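Local coordinates for protein putative sporulation-specific glycosylase YdhD (Bacillus subtilis subsp. subtilis str. 168, PDB 3CZ8) that probably hydrolyses glycosidic bonds in a chitin-like or peptidoglycan polysaccharide during sporulation, this chain being its family 18 glycosyl hydrolase domain, at residues A58-T61 with T62-R66; G80-T83 with E84-H87; A95-N98 with L99-I103; N102-D105 with L106-R110. The protein carries 1 engineered substitution. One frame throughout, in Å; residues are numbered along the deposited sequence.

Interaction 1 of 4, residues A58-T61 with T62-R66; sequences AIET and TWQRR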
loop_
_atom_site.group_PDB
_atom_site.type_symbol
_atom_site.label_atom_id
_atom_site.label_comp_id
_atom_site.label_asym_id
_atom_site.label_seq_id
_atom_site.Cartn_x
_atom_site.Cartn_y
_atom_site.Cartn_z
ATOM N N ALA A 58 11.633 6.753 -11.673
ATOM C CA ALA A 58 10.671 7.461 -10.818
ATOM C C ALA A 58 10.883 8.981 -10.790
ATOM O O ALA A 58 9.914 9.746 -10.778
ATOM C CB ALA A 58 10.696 6.885 -9.401
ATOM N N ILE A 59 12.148 9.403 -10.791
ATOM C CA ILE A 59 12.515 10.823 -10.848
ATOM C C ILE A 59 12.031 11.462 -12.152
ATOM O O ILE A 59 11.370 12.509 -12.125
ATOM C CB ILE A 59 14.046 11.026 -10.673
ATOM C CG1 ILE A 59 14.490 10.552 -9.290
ATOM C CG2 ILE A 59 14.441 12.496 -10.861
ATOM C CD1 ILE A 59 15.984 10.277 -9.179
ATOM N N GLU A 60 12.335 10.802 -13.273
ATOM C CA GLU A 60 11.980 11.271 -14.620
ATOM C C GLU A 60 10.465 11.384 -14.816
ATOM O O GLU A 60 9.980 12.354 -15.404
ATOM C CB GLU A 60 12.587 10.340 -15.680
ATOM C CG GLU A 60 12.534 10.877 -17.118
ATOM C CD GLU A 60 12.860 9.820 -18.172
ATOM O OE1 GLU A 60 13.847 9.070 -18.003
ATOM O OE2 GLU A 60 12.128 9.746 -19.180
ATOM N N THR A 61 9.734 10.395 -14.303
ATOM C CA THR A 61 8.272 10.355 -14.387
ATOM C C THR A 61 7.632 11.482 -13.574
ATOM O O THR A 61 6.685 12.121 -14.039
ATOM C CB THR A 61 7.724 8.978 -13.922
ATOM O OG1 THR A 61 8.446 7.929 -14.579
ATOM C CG2 THR A 61 6.235 8.832 -14.235
ATOM N N THR A 62 8.166 11.726 -12.374
ATOM C CA THR A 62 7.657 12.777 -11.482
ATOM C C THR A 62 7.817 14.168 -12.103
ATOM O O THR A 62 6.865 14.953 -12.121
ATOM C CB THR A 62 8.327 12.727 -10.075
ATOM O OG1 THR A 62 8.314 11.383 -9.578
ATOM C CG2 THR A 62 7.593 13.618 -9.086
ATOM N N TRP A 63 9.011 14.452 -12.628
ATOM C CA TRP A 63 9.290 15.722 -13.311
ATOM C C TRP A 63 8.330 15.994 -14.464
ATOM O O TRP A 63 7.791 17.097 -14.575
ATOM C CB TRP A 63 10.723 15.752 -13.848
ATOM C CG TRP A 63 11.801 16.089 -12.849
ATOM C CD1 TRP A 63 12.914 15.342 -12.570
ATOM C CD2 TRP A 63 11.894 17.266 -12.029
ATOM N NE1 TRP A 63 13.686 15.974 -11.622
ATOM C CE2 TRP A 63 13.090 17.159 -11.280
ATOM C CE3 TRP A 63 11.087 18.402 -11.855
ATOM C CZ2 TRP A 63 13.488 18.133 -10.364
ATOM C CZ3 TRP A 63 11.490 19.375 -10.940
ATOM C CH2 TRP A 63 12.678 19.232 -10.211
ATOM N N GLN A 64 8.112 14.974 -15.298
ATOM C CA GLN A 64 7.208 15.052 -16.452
ATOM C C GLN A 64 5.751 15.323 -16.077
ATOM O O GLN A 64 4.985 15.846 -16.887
ATOM C CB GLN A 64 7.306 13.775 -17.294
ATOM C CG GLN A 64 8.558 13.700 -18.165
ATOM C CD GLN A 64 8.941 12.277 -18.551
ATOM O OE1 GLN A 64 8.236 11.317 -18.232
ATOM N NE2 GLN A 64 10.067 12.137 -19.241
ATOM N N ARG A 65 5.382 14.979 -14.845
ATOM C CA ARG A 65 4.031 15.206 -14.331
ATOM C C ARG A 65 3.861 16.582 -13.668
ATOM O O ARG A 65 2.780 16.905 -13.158
ATOM C CB ARG A 65 3.645 14.078 -13.370
ATOM C CG ARG A 65 3.304 12.759 -14.074
ATOM C CD ARG A 65 3.427 11.536 -13.162
ATOM N NE ARG A 65 2.518 11.577 -12.015
ATOM C CZ ARG A 65 2.906 11.715 -10.749
ATOM N NH1 ARG A 65 4.194 11.824 -10.448
ATOM N NH2 ARG A 65 2.002 11.742 -9.778
ATOM N N ARG A 66 4.932 17.382 -13.703
ATOM C CA ARG A 66 4.986 18.741 -13.119
ATOM C C ARG A 66 4.816 18.745 -11.593
ATOM O O ARG A 66 4.081 19.554 -11.019
ATOM C CB ARG A 66 4.020 19.715 -13.821
ATOM C CG ARG A 66 4.373 19.996 -15.283
ATOM C CD ARG A 66 3.559 21.155 -15.851
ATOM N NE ARG A 66 3.889 22.426 -15.203
ATOM C CZ ARG A 66 3.320 23.596 -15.487
ATOM N NH1 ARG A 66 3.697 24.687 -14.833
ATOM N NH2 ARG A 66 2.378 23.682 -16.419
#
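Gln64 reaches back one helical turn to Glu60, and its side chain can be followed atom by atom. CB, CG and CD pass over the carbonyl oxygen of Glu60, with CG 3.4 Å and CD 3.3 Å from Glu60 O. The extended chain then carries the amide to the carboxylate, where NE2 donates to the anti lone pair of Glu60 OE2 at 3.2 Å in a bent bond (140°); the two flat groups stand 80° apart. Long polar residues suit this exposed flank. On the buried flank Thr62 grips the preceding turn twice: its OG1 donates to Ala58 O at 2.6 Å and its N to the same oxygen at 3.1 Å, from opposite faces of the carbonyl plane. With chi1 at -48° OG1 lies beside the backbone N, within reach of that carbonyl, so a buried hydroxyl is satisfied locally. Ile59 lays CG2 alongside the indole, 3.7 Å from Trp63 CD1, while Trp63 NE1 donates to Gly111 O. The helix closes in a Schellman motif, Arg66 taking positive phi. In the beta-alpha-beta unit of strand 35-42, helix 56-64 and strand 68-77, Thr62 packs on Ile36 and Pro69, and Ile59 and Trp63 also cover Pro69.

Interaction 2 of 4, residues G80-T83 with E84-H87; sequences GFST and EIVH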
loop_
_atom_site.group_PDB
_atom_site.type_symbol
_atom_site.label_atom_id
_atom_site.label_comp_id
_atom_site.label_asym_id
_atom_site.label_seq_id
_atom_site.Cartn_x
_atom_site.Cartn_y
_atom_site.Cartn_z
ATOM N N GLY A 80 15.113 -0.888 12.195
ATOM C CA GLY A 80 14.382 0.381 12.247
ATOM C C GLY A 80 15.249 1.627 12.333
ATOM O O GLY A 80 16.388 1.644 11.866
ATOM N N PHE A 81 14.695 2.679 12.923
ATOM C CA PHE A 81 15.384 3.957 13.035
ATOM C C PHE A 81 16.446 3.881 14.120
ATOM O O PHE A 81 16.172 3.467 15.247
ATOM C CB PHE A 81 14.391 5.094 13.310
ATOM C CG PHE A 81 13.529 5.438 12.133
ATOM C CD1 PHE A 81 13.982 6.324 11.161
ATOM C CD2 PHE A 81 12.263 4.876 11.989
ATOM C CE1 PHE A 81 13.189 6.649 10.059
ATOM C CE2 PHE A 81 11.461 5.194 10.892
ATOM C CZ PHE A 81 11.929 6.077 9.922
ATOM N N SER A 82 17.666 4.259 13.752
ATOM C CA SER A 82 18.801 4.168 14.652
ATOM C C SER A 82 19.049 5.488 15.365
ATOM O O SER A 82 19.488 6.467 14.751
ATOM C CB SER A 82 20.054 3.725 13.900
ATOM O OG SER A 82 21.170 3.731 14.773
ATOM N N THR A 83 18.756 5.485 16.665
ATOM C CA THR A 83 18.983 6.605 17.582
ATOM C C THR A 83 20.473 6.960 17.672
ATOM O O THR A 83 20.847 8.111 17.910
ATOM C CB THR A 83 18.459 6.226 18.997
ATOM O OG1 THR A 83 17.146 5.659 18.890
ATOM C CG2 THR A 83 18.416 7.425 19.937
ATOM N N GLU A 84 21.319 5.944 17.494
ATOM C CA GLU A 84 22.770 6.082 17.630
ATOM C C GLU A 84 23.488 6.575 16.370
ATOM O O GLU A 84 24.397 7.396 16.472
ATOM C CB GLU A 84 23.400 4.768 18.114
ATOM C CG GLU A 84 23.170 4.461 19.599
ATOM C CD GLU A 84 21.846 3.752 19.886
ATOM O OE1 GLU A 84 21.494 3.631 21.078
ATOM O OE2 GLU A 84 21.159 3.313 18.933
ATOM N N ILE A 85 23.095 6.064 15.201
ATOM C CA ILE A 85 23.718 6.446 13.923
ATOM C C ILE A 85 23.603 7.950 13.640
ATOM O O ILE A 85 24.589 8.590 13.260
ATOM C CB ILE A 85 23.186 5.594 12.728
ATOM C CG1 ILE A 85 23.800 4.189 12.772
ATOM C CG2 ILE A 85 23.484 6.259 11.381
ATOM C CD1 ILE A 85 23.601 3.366 11.514
ATOM N N VAL A 86 22.408 8.505 13.860
ATOM C CA VAL A 86 22.174 9.944 13.712
ATOM C C VAL A 86 22.941 10.765 14.770
ATOM O O VAL A 86 23.433 11.852 14.465
ATOM C CB VAL A 86 20.642 10.299 13.643
ATOM C CG1 VAL A 86 19.927 10.023 14.962
ATOM C CG2 VAL A 86 20.420 11.741 13.194
ATOM N N HIS A 87 23.081 10.214 15.979
ATOM C CA HIS A 87 23.853 10.840 17.064
ATOM C C HIS A 87 25.342 10.972 16.718
ATOM O O HIS A 87 25.956 12.001 16.990
ATOM C CB HIS A 87 23.672 10.057 18.370
ATOM C CG HIS A 87 24.367 10.665 19.550
ATOM N ND1 HIS A 87 23.750 11.568 20.389
ATOM C CD2 HIS A 87 25.614 10.483 20.045
ATOM C CE1 HIS A 87 24.592 11.930 21.339
ATOM N NE2 HIS A 87 25.733 11.288 21.152
HETATM O O HOH W 1 18.515 2.278 17.849
#
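From Ser82, still extended, the backbone turns directly into helix 83-90, where the first amides lack the carbonyl acceptors that a preceding turn would supply. Ser82 answers this as the N-cap: its OG accepts from Ile85 N at 3.1 Å with a nearly straight N-H...O angle of 163°. The hydroxyl is placed for this by chi1 of 176°, which sets OG opposite the backbone N and beside the carbonyl carbon, facing into the first turn. The same oxygen lies against the isoleucine side chain, 3.3 Å from Ile85 CG1, so the capping bond has an aliphatic flank. Without the hydroxyl, as with an alanine here, the Ile85 amide would probably lose its capping acceptor and the helix start be more prone to fray. In the family 18 barrel this cap marks the exit from a short strand, 80-81, paired antiparallel with strand 68-77; Ser82 also makes a backbone bond to Asn75. Beyond the cap, Val86 CG1 sits 3.6 Å from both Ser82 O and Thr83 O, and its buried side chain continues onto Asn75 and Phe119. Glu84 bends at chi2 back toward the helix start, where a water donates to Glu84 OE2 at 3.0 Å and accepts weakly from Thr83 N. His87 CB approaches Thr83 O at 3.5 Å, while its ring turns away to a weak hydrogen bond with Asp126.

Interaction 3 of 4, residues A95-N98 with L99-I103; sequences ARTN and LVNNI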
loop_
_atom_site.group_PDB
_atom_site.type_symbol
_atom_site.label_atom_id
_atom_site.label_comp_id
_atom_site.label_asym_id
_atom_site.label_seq_id
_atom_site.Cartn_x
_atom_site.Cartn_y
_atom_site.Cartn_z
ATOM N N ALA A 95 31.540 14.606 9.929
ATOM C CA ALA A 95 30.509 13.692 9.422
ATOM C C ALA A 95 29.260 14.405 8.919
ATOM O O ALA A 95 28.698 14.016 7.893
ATOM C CB ALA A 95 30.137 12.653 10.470
ATOM N N ARG A 96 28.828 15.446 9.628
ATOM C CA ARG A 96 27.649 16.187 9.186
ATOM C C ARG A 96 27.931 17.111 7.995
ATOM O O ARG A 96 27.030 17.391 7.212
ATOM C CB ARG A 96 26.933 16.903 10.344
ATOM C CG ARG A 96 27.716 17.984 11.042
ATOM C CD ARG A 96 26.890 18.605 12.157
ATOM N NE ARG A 96 27.579 19.750 12.749
ATOM C CZ ARG A 96 28.349 19.697 13.833
ATOM N NH1 ARG A 96 28.532 18.553 14.477
ATOM N NH2 ARG A 96 28.933 20.799 14.281
ATOM N N THR A 97 29.185 17.547 7.855
ATOM C CA THR A 97 29.659 18.228 6.645
ATOM C C THR A 97 29.701 17.236 5.485
ATOM O O THR A 97 29.254 17.546 4.378
ATOM C CB THR A 97 31.062 18.862 6.857
ATOM O OG1 THR A 97 30.969 19.908 7.827
ATOM C CG2 THR A 97 31.609 19.455 5.568
ATOM N N ASN A 98 30.230 16.042 5.756
ATOM C CA ASN A 98 30.245 14.950 4.786
ATOM C C ASN A 98 28.836 14.598 4.315
ATOM O O ASN A 98 28.617 14.424 3.119
ATOM C CB ASN A 98 30.948 13.713 5.363
ATOM C CG ASN A 98 30.970 12.540 4.395
ATOM O OD1 ASN A 98 31.107 12.716 3.184
ATOM N ND2 ASN A 98 30.846 11.332 4.933
ATOM N N LEU A 99 27.891 14.526 5.253
ATOM C CA LEU A 99 26.485 14.255 4.937
ATOM C C LEU A 99 25.846 15.366 4.102
ATOM O O LEU A 99 25.141 15.078 3.130
ATOM C CB LEU A 99 25.672 13.970 6.214
ATOM C CG LEU A 99 24.183 13.619 6.057
ATOM C CD1 LEU A 99 23.968 12.453 5.099
ATOM C CD2 LEU A 99 23.542 13.313 7.392
ATOM N N VAL A 100 26.108 16.620 4.472
ATOM C CA VAL A 100 25.626 17.790 3.723
ATOM C C VAL A 100 26.108 17.773 2.259
ATOM O O VAL A 100 25.313 17.975 1.330
ATOM C CB VAL A 100 25.991 19.128 4.449
ATOM C CG1 VAL A 100 25.916 20.321 3.509
ATOM C CG2 VAL A 100 25.067 19.363 5.638
ATOM N N ASN A 101 27.396 17.489 2.067
ATOM C CA ASN A 101 27.977 17.382 0.728
ATOM C C ASN A 101 27.435 16.196 -0.067
ATOM O O ASN A 101 27.139 16.335 -1.256
ATOM C CB ASN A 101 29.513 17.333 0.787
ATOM C CG ASN A 101 30.127 18.662 1.201
ATOM O OD1 ASN A 101 29.645 19.731 0.824
ATOM N ND2 ASN A 101 31.197 18.596 1.983
ATOM N N ASN A 102 27.301 15.046 0.597
ATOM C CA ASN A 102 26.742 13.838 -0.025
ATOM C C ASN A 102 25.292 13.982 -0.460
ATOM O O ASN A 102 24.917 13.475 -1.516
ATOM C CB ASN A 102 26.876 12.634 0.902
ATOM C CG ASN A 102 28.305 12.160 1.035
ATOM O OD1 ASN A 102 29.141 12.390 0.156
ATOM N ND2 ASN A 102 28.599 11.502 2.146
ATOM N N ILE A 103 24.490 14.671 0.358
ATOM C CA ILE A 103 23.086 14.954 0.037
ATOM C C ILE A 103 22.996 15.860 -1.195
ATOM O O ILE A 103 22.152 15.638 -2.071
ATOM C CB ILE A 103 22.315 15.572 1.245
ATOM C CG1 ILE A 103 21.991 14.508 2.297
ATOM C CG2 ILE A 103 21.015 16.218 0.798
ATOM C CD1 ILE A 103 21.602 15.082 3.655
#
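Asn98 and Asn102 stand one turn apart on helix 93-110 and are joined first through the backbone: Asn102 N donates to Asn98 O at 2.9 Å, as Asn101 N does to Thr97 O at 3.0 Å. The amide side chains form the second group. Asn102 has CG beside its backbone N (chi1 -71°), which brings its amide over the preceding turn, with the two amide planes 77° apart and Asn98 OD1 3.0 Å from Asn102 ND2. Both amide nitrogens donate to loop carbonyls: Asn98 ND2 to Asn46 O and Asn102 ND2 to Gly47 O. A leucine in place of Asn102 would probably leave Gly47 O without this donor and loosen the hold of the helix on that loop. Packing makes the third group. Thr97 and Asn101 point the same way, with Thr97 CG2 3.7 Å from Asn101 ND2; their polar tips turn to Pro93 O and Arg140, respectively. Val100 CG2 lies 3.2 Å from Arg96 O, and branched Val100 and Leu99 fill space against Phe133 of helix 127-143. The chemistry thus divides by face: short amides on one side offer donors to loop carbonyls, while aliphatic residues on another seal the helix to its neighbour.

Interaction 4 of 4, residues N102-D105 with L106-R110; sequences NIYD and LVSTR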
loop_
_atom_site.group_PDB
_atom_site.type_symbol
_atom_site.label_atom_id
_atom_site.label_comp_id
_atom_site.label_asym_id
_atom_site.label_seq_id
_atom_site.Cartn_x
_atom_site.Cartn_y
_atom_site.Cartn_z
ATOM N N ASN A 102 27.301 15.046 0.597
ATOM C CA ASN A 102 26.742 13.838 -0.025
ATOM C C ASN A 102 25.292 13.982 -0.460
ATOM O O ASN A 102 24.917 13.475 -1.516
ATOM C CB ASN A 102 26.876 12.634 0.902
ATOM C CG ASN A 102 28.305 12.160 1.035
ATOM O OD1 ASN A 102 29.141 12.390 0.156
ATOM N ND2 ASN A 102 28.599 11.502 2.146
ATOM N N ILE A 103 24.490 14.671 0.358
ATOM C CA ILE A 103 23.086 14.954 0.037
ATOM C C ILE A 103 22.996 15.860 -1.195
ATOM O O ILE A 103 22.152 15.638 -2.071
ATOM C CB ILE A 103 22.315 15.572 1.245
ATOM C CG1 ILE A 103 21.991 14.508 2.297
ATOM C CG2 ILE A 103 21.015 16.218 0.798
ATOM C CD1 ILE A 103 21.602 15.082 3.655
ATOM N N TYR A 104 23.875 16.862 -1.262
ATOM C CA TYR A 104 23.976 17.713 -2.449
ATOM C C TYR A 104 24.384 16.899 -3.673
ATOM O O TYR A 104 23.789 17.049 -4.742
ATOM C CB TYR A 104 24.949 18.888 -2.246
ATOM C CG TYR A 104 24.950 19.836 -3.429
ATOM C CD1 TYR A 104 25.867 19.686 -4.475
ATOM C CD2 TYR A 104 24.012 20.862 -3.521
ATOM C CE1 TYR A 104 25.851 20.537 -5.574
ATOM C CE2 TYR A 104 23.992 21.721 -4.615
ATOM C CZ TYR A 104 24.913 21.553 -5.636
ATOM O OH TYR A 104 24.898 22.404 -6.720
ATOM N N ASP A 105 25.397 16.047 -3.509
ATOM C CA ASP A 105 25.876 15.182 -4.593
ATOM C C ASP A 105 24.789 14.224 -5.061
ATOM O O ASP A 105 24.710 13.918 -6.246
ATOM C CB ASP A 105 27.121 14.393 -4.171
ATOM C CG ASP A 105 28.361 15.267 -4.031
ATOM O OD1 ASP A 105 29.350 14.786 -3.438
ATOM O OD2 ASP A 105 28.351 16.426 -4.502
ATOM N N LEU A 106 23.953 13.771 -4.125
ATOM C CA LEU A 106 22.810 12.918 -4.433
ATOM C C LEU A 106 21.769 13.625 -5.300
ATOM O O LEU A 106 21.356 13.086 -6.320
ATOM C CB LEU A 106 22.152 12.397 -3.151
ATOM C CG LEU A 106 21.280 11.149 -3.304
ATOM C CD1 LEU A 106 22.141 9.899 -3.197
ATOM C CD2 LEU A 106 20.187 11.134 -2.261
ATOM N N VAL A 107 21.349 14.824 -4.897
ATOM C CA VAL A 107 20.289 15.537 -5.627
ATOM C C VAL A 107 20.727 16.117 -6.975
ATOM O O VAL A 107 19.914 16.236 -7.895
ATOM C CB VAL A 107 19.568 16.623 -4.767
ATOM C CG1 VAL A 107 18.838 15.972 -3.618
ATOM C CG2 VAL A 107 20.536 17.687 -4.250
ATOM N N SER A 108 22.010 16.455 -7.089
ATOM C CA SER A 108 22.551 17.003 -8.330
ATOM C C SER A 108 22.801 15.919 -9.377
ATOM O O SER A 108 22.449 16.094 -10.544
ATOM C CB SER A 108 23.813 17.831 -8.065
ATOM O OG SER A 108 24.692 17.167 -7.173
ATOM N N THR A 109 23.401 14.804 -8.952
ATOM C CA THR A 109 23.674 13.667 -9.838
ATOM C C THR A 109 22.380 13.004 -10.302
ATOM O O THR A 109 22.144 12.865 -11.504
ATOM C CB THR A 109 24.570 12.615 -9.154
ATOM O OG1 THR A 109 25.756 13.248 -8.657
ATOM C CG2 THR A 109 24.962 11.499 -10.122
ATOM N N ARG A 110 21.536 12.626 -9.343
ATOM C CA ARG A 110 20.311 11.880 -9.638
ATOM C C ARG A 110 19.177 12.739 -10.190
ATOM O O ARG A 110 18.241 12.218 -10.793
ATOM C CB ARG A 110 19.847 11.092 -8.406
ATOM C CG ARG A 110 20.848 10.047 -7.900
ATOM C CD ARG A 110 20.529 8.640 -8.409
ATOM N NE ARG A 110 20.904 8.431 -9.809
ATOM C CZ ARG A 110 20.052 8.429 -10.833
ATOM N NH1 ARG A 110 20.501 8.229 -12.066
ATOM N NH2 ARG A 110 18.754 8.631 -10.633
#
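The C-terminal half of helix 93-110, which lies outside the sheet of the barrel next to strand 114-118, is bound turn to turn by backbone bonds, to which side-chain hydroxyls add. Thr109 OG1 donates to Asp105 O at 2.7 Å, only 17° from the carbonyl plane, whereas Thr109 N comes from above that plane, 38° out of it, at 3.1 Å. Asp105 O thus holds two donors, and the threonine hydroxyl spends its proton on a carbonyl of the preceding turn. Ser108 N donates to Tyr104 O at 3.0 Å; in the conformer modelled here, one of two and so less certain, Ser108 OG reaches the same oxygen at 2.6 Å. There a chi1 of 45° places OG between its own N and carbonyl carbon, from where it can turn back to the preceding turn, and leaves it lying obliquely 3.9 Å from Tyr104 CD1; the tyrosine ring has a cation-pi partner in Arg140. The other side of the helix is aliphatic. Val107 CG2 lies 3.4 Å from Ile103 O, and Val107 and Ile103 both pack on Val115 of strand 114-118, where compact branched chains fill the space between helix and sheet. Such a helix, polar outward and aliphatic toward a parallel strand, is typical of the beta/alpha TIM barrel of family 18 glycosyl hydrolases.

Interactions 3 and 4 overlap on helix 93-110, sharing Asn102 and Ile103, with centres about 10 Å apart. Interaction 2 lies on the helix just before it in the chain, its nearest atoms about 7 Å from interaction 3; Leu99 and Arg96 pack on Val89 of helix 83-90, joining the two helices. Interaction 1 belongs to the neighbouring helix 56-64 and touches interaction 4 where Ile59 CD1 meets Arg110 O at 3.4 Å. Of the four, interaction 2 is the one near the predicted proton donor, Glu120: the side chain of Val86 is about 8 Å from it, and Phe81 packs on it. The other three form outer parts of the same barrel.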